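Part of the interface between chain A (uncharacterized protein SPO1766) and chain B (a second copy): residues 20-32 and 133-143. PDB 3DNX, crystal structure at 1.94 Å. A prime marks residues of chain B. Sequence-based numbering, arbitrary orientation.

Chain A (20-32) VARHLRAHGFVSV
Chain B, residues 133-143: ATHAARRLQAL

The contact is a mixed one, in which a helix of chain B packs against the end of a helix and the following strand of chain A, joined by one apolar patch, an arginine that bonds directly across the interface, and three bridging waters.

In chain A, residues 20-26 are helical (phi/psi near -60/-45). His27 leaves helical geometry at -110/29, Gly28 turns at 78/6, a positive phi that favours glycine, and residues 30-32 form an extended strand. Backbone hydrogen bonds from Gly28 N to Arg25 O (3.1 Å) and from Phe29 N to Leu24 O (3.0 Å) close the turn. Residues 133′-143′ are one segment of a longer helix. The two helix axes run at 135° and approach no closer than 11.3 Å, whereas the strand axis comes within 7.4 Å of helix 133′-143′ at 70°. The register is fixed by CA-CA distances of 5.9 Å for Val30-Ala137′ and 7.7 Å for Ala21-Gln141′. Together the stretches bury 546 Å².

At the close strand approach, Val30 meets the methyl group of Ala137′. Val30 (chi1 m) points toward the helix, its CB lying 3.7 Å from Ala137′ CB, while its CG1 reaches Thr134′ CG2 at 3.9 Å and the aliphatic CG of Arg138′ at 3.8 Å. The CA-to-CB bond of Ser31 points away from the helix, but its carbonyl O lies 3.7 Å from Ala137′ CB.

Arg25 supplies the direct polar link. With chi1 to chi3 all t and chi4 132°, its extended chain spans the gap between the helices. Arg25 NH1 donates to Gln141′ OE1 (2.9 Å, N-H...O angle 137°) and, weakly, to Arg138′ O (2.8 Å, 129°). Arg138′ O also accepts the helical hydrogen bond from Ala142′ N at 3.0 Å, so it serves two donors. Arg138′ CB lies over one face of the guanidinium, 4.0 Å from Arg25 NH1. Gln141′ (chi1 t, chi2 -92°, chi3 -2°) presents OE1 to the arginine, while its NE2 sits 4.0 Å from Arg22 CG and is hydrogen-bonded elsewhere in the structure.

Water carries the remaining polar links. Water 1 donates to Phe29 O (2.7 Å) and accepts from Arg138′ NH2 (3.1 Å); Arg138′ has chi1 -88° (m), then chi2 and chi3 t. Waters 2 and 3 converge on Ala137′ O: water 2 accepts from Ser31 N (3.1 Å) and donates weakly to Ala137′ O (3.2 Å), and water 3 donates to both Ser31 O (2.7 Å) and Ala137′ O (2.9 Å). The strand's backbone thus reaches the helix carbonyl through solvent.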

# COMPACT_ATOMS: atom_id res chain seq x y z
N VAL A 20 -14.89 -9.81 0.54
CA VAL A 20 -13.63 -10.49 0.33
C VAL A 20 -12.48 -9.82 1.11
O VAL A 20 -11.67 -10.53 1.79
CB VAL A 20 -13.28 -10.61 -1.21
CG1 VAL A 20 -11.87 -11.16 -1.37
CG2 VAL A 20 -14.30 -11.50 -1.94
N ALA A 21 -12.39 -8.49 0.99
CA ALA A 21 -11.36 -7.70 1.67
C ALA A 21 -11.42 -7.86 3.21
O ALA A 21 -10.37 -7.97 3.86
CB ALA A 21 -11.45 -6.26 1.27
N ARG A 22 -12.63 -7.84 3.76
CA ARG A 22 -12.83 -8.06 5.23
C ARG A 22 -12.26 -9.38 5.60
O ARG A 22 -11.52 -9.49 6.59
CB ARG A 22 -14.29 -8.00 5.62
CG ARG A 22 -14.87 -6.65 5.58
CD ARG A 22 -16.37 -6.65 5.81
NE ARG A 22 -16.85 -5.30 6.09
CZ ARG A 22 -17.86 -5.01 6.90
NH1 ARG A 22 -18.59 -5.95 7.49
NH2 ARG A 22 -18.18 -3.75 7.09
N HIS A 23 -12.58 -10.43 4.81
CA HIS A 23 -12.19 -11.79 5.16
C HIS A 23 -10.69 -12.02 5.02
O HIS A 23 -10.06 -12.64 5.89
CB HIS A 23 -12.98 -12.83 4.32
CG HIS A 23 -12.76 -14.24 4.75
ND1 HIS A 23 -13.06 -14.69 6.02
CD2 HIS A 23 -12.16 -15.29 4.12
CE1 HIS A 23 -12.74 -15.95 6.12
NE2 HIS A 23 -12.19 -16.34 4.99
N LEU A 24 -10.09 -11.49 3.94
CA LEU A 24 -8.64 -11.54 3.77
C LEU A 24 -7.94 -10.89 4.98
O LEU A 24 -7.03 -11.45 5.55
CB LEU A 24 -8.19 -10.80 2.50
CG LEU A 24 -8.48 -11.55 1.20
CD1 LEU A 24 -8.15 -10.62 0.01
CD2 LEU A 24 -7.68 -12.82 1.12
N ARG A 25 -8.44 -9.75 5.39
CA ARG A 25 -7.79 -8.99 6.47
C ARG A 25 -7.88 -9.76 7.82
O ARG A 25 -6.91 -9.79 8.61
CB ARG A 25 -8.35 -7.57 6.55
CG ARG A 25 -7.75 -6.69 7.66
CD ARG A 25 -8.46 -5.38 7.81
NE ARG A 25 -7.80 -4.69 8.90
CZ ARG A 25 -7.39 -3.43 8.90
NH1 ARG A 25 -7.63 -2.61 7.87
NH2 ARG A 25 -6.74 -2.99 9.97
N ALA A 26 -9.01 -10.37 8.06
CA ALA A 26 -9.23 -11.24 9.25
C ALA A 26 -8.20 -12.38 9.33
O ALA A 26 -7.85 -12.87 10.43
CB ALA A 26 -10.63 -11.80 9.23
N HIS A 27 -7.68 -12.79 8.17
CA HIS A 27 -6.65 -13.83 8.14
C HIS A 27 -5.25 -13.37 7.74
O HIS A 27 -4.46 -14.20 7.23
CB HIS A 27 -7.16 -14.92 7.25
CG HIS A 27 -8.32 -15.66 7.83
ND1 HIS A 27 -8.16 -16.64 8.79
CD2 HIS A 27 -9.64 -15.55 7.62
CE1 HIS A 27 -9.35 -17.12 9.12
NE2 HIS A 27 -10.26 -16.48 8.42
N GLY A 28 -4.91 -12.12 8.04
CA GLY A 28 -3.55 -11.59 7.87
C GLY A 28 -3.10 -11.21 6.47
O GLY A 28 -1.93 -10.83 6.27
N PHE A 29 -4.02 -11.27 5.50
CA PHE A 29 -3.82 -10.76 4.17
C PHE A 29 -4.22 -9.28 4.12
O PHE A 29 -4.88 -8.74 5.03
CB PHE A 29 -4.60 -11.58 3.14
CG PHE A 29 -3.88 -12.82 2.67
CD1 PHE A 29 -3.58 -13.85 3.57
CD2 PHE A 29 -3.58 -12.99 1.32
CE1 PHE A 29 -2.94 -14.99 3.15
CE2 PHE A 29 -2.92 -14.11 0.90
CZ PHE A 29 -2.61 -15.14 1.79
N VAL A 30 -3.74 -8.59 3.09
CA VAL A 30 -4.24 -7.26 2.75
C VAL A 30 -4.66 -7.31 1.29
O VAL A 30 -4.34 -8.26 0.58
CB VAL A 30 -3.17 -6.16 2.96
CG1 VAL A 30 -2.87 -6.00 4.50
CG2 VAL A 30 -1.88 -6.49 2.20
N SER A 31 -5.32 -6.27 0.83
CA SER A 31 -5.90 -6.31 -0.52
C SER A 31 -6.01 -4.92 -1.10
O SER A 31 -6.00 -3.92 -0.38
CB SER A 31 -7.23 -7.01 -0.52
OG SER A 31 -8.18 -6.29 0.26
N VAL A 32 -6.11 -4.89 -2.43
CA VAL A 32 -6.53 -3.72 -3.15
C VAL A 32 -7.57 -4.13 -4.20
O VAL A 32 -7.68 -5.31 -4.57
CB VAL A 32 -5.39 -2.92 -3.86
CG1 VAL A 32 -4.39 -2.35 -2.80
CG2 VAL A 32 -4.67 -3.70 -4.93
N ALA B 133 3.71 -2.03 1.82
CA ALA B 133 2.48 -2.55 1.15
C ALA B 133 1.39 -2.89 2.16
O ALA B 133 0.24 -2.45 2.08
CB ALA B 133 2.81 -3.79 0.33
N THR B 134 1.79 -3.64 3.16
CA THR B 134 0.88 -4.05 4.18
C THR B 134 0.31 -2.89 4.96
O THR B 134 -0.88 -2.87 5.23
CB THR B 134 1.56 -5.03 5.11
OG1 THR B 134 1.97 -6.15 4.32
CG2 THR B 134 0.59 -5.49 6.18
N HIS B 135 1.16 -1.93 5.30
CA HIS B 135 0.76 -0.75 6.06
C HIS B 135 -0.25 0.05 5.26
O HIS B 135 -1.34 0.41 5.73
CB HIS B 135 2.03 0.07 6.36
CG HIS B 135 1.80 1.35 7.09
ND1 HIS B 135 2.44 1.65 8.28
CD2 HIS B 135 1.08 2.46 6.77
CE1 HIS B 135 2.10 2.86 8.67
NE2 HIS B 135 1.28 3.38 7.77
N ALA B 136 0.13 0.35 4.02
CA ALA B 136 -0.71 1.13 3.15
C ALA B 136 -2.07 0.51 2.95
O ALA B 136 -3.11 1.20 3.01
CB ALA B 136 -0.01 1.30 1.83
N ALA B 137 -2.09 -0.78 2.64
CA ALA B 137 -3.34 -1.45 2.28
C ALA B 137 -4.27 -1.60 3.50
O ALA B 137 -5.47 -1.44 3.35
CB ALA B 137 -3.10 -2.78 1.57
N ARG B 138 -3.71 -1.83 4.69
CA ARG B 138 -4.53 -1.89 5.91
C ARG B 138 -5.22 -0.56 6.15
O ARG B 138 -6.42 -0.52 6.38
CB ARG B 138 -3.70 -2.23 7.16
CG ARG B 138 -3.58 -3.69 7.40
CD ARG B 138 -2.85 -4.00 8.75
NE ARG B 138 -2.68 -5.46 8.83
CZ ARG B 138 -1.54 -6.10 9.12
NH1 ARG B 138 -0.41 -5.44 9.43
NH2 ARG B 138 -1.53 -7.44 9.13
N ARG B 139 -4.43 0.53 6.16
CA ARG B 139 -4.99 1.85 6.42
C ARG B 139 -6.03 2.23 5.40
O ARG B 139 -7.01 2.86 5.74
CB ARG B 139 -3.88 2.93 6.41
CG ARG B 139 -2.75 2.67 7.34
CD ARG B 139 -3.10 2.85 8.74
NE ARG B 139 -1.88 2.87 9.56
CZ ARG B 139 -1.23 1.79 10.03
NH1 ARG B 139 -1.65 0.55 9.75
NH2 ARG B 139 -0.15 1.95 10.78
N LEU B 140 -5.78 1.92 4.14
CA LEU B 140 -6.74 2.17 3.08
C LEU B 140 -8.06 1.45 3.31
O LEU B 140 -9.14 2.05 3.28
CB LEU B 140 -6.14 1.74 1.75
CG LEU B 140 -7.00 1.81 0.49
CD1 LEU B 140 -7.63 3.16 0.31
CD2 LEU B 140 -6.11 1.42 -0.68
N GLN B 141 -7.97 0.15 3.60
CA GLN B 141 -9.18 -0.63 3.85
C GLN B 141 -9.99 -0.08 5.04
O GLN B 141 -11.20 -0.04 4.99
CB GLN B 141 -8.87 -2.14 3.98
CG GLN B 141 -10.13 -3.05 3.96
CD GLN B 141 -10.67 -3.31 5.35
OE1 GLN B 141 -10.07 -2.84 6.35
NE2 GLN B 141 -11.79 -4.04 5.46
N ALA B 142 -9.31 0.34 6.09
CA ALA B 142 -9.95 0.88 7.26
C ALA B 142 -10.67 2.23 6.99
O ALA B 142 -11.68 2.52 7.63
CB ALA B 142 -8.94 1.00 8.37
N LEU B 143 -10.14 3.05 6.08
CA LEU B 143 -10.80 4.31 5.71
C LEU B 143 -11.99 4.04 4.84
O LEU B 143 -13.05 4.63 5.05
CB LEU B 143 -9.82 5.24 4.98
CG LEU B 143 -8.88 6.05 5.83
CD1 LEU B 143 -8.04 7.02 4.92
CD2 LEU B 143 -9.62 6.81 6.95
O HOH W 1 -4.06 -7.85 7.45
O HOH W 2 -6.09 -4.56 3.35
O HOH W 3 -6.89 -1.68 0.81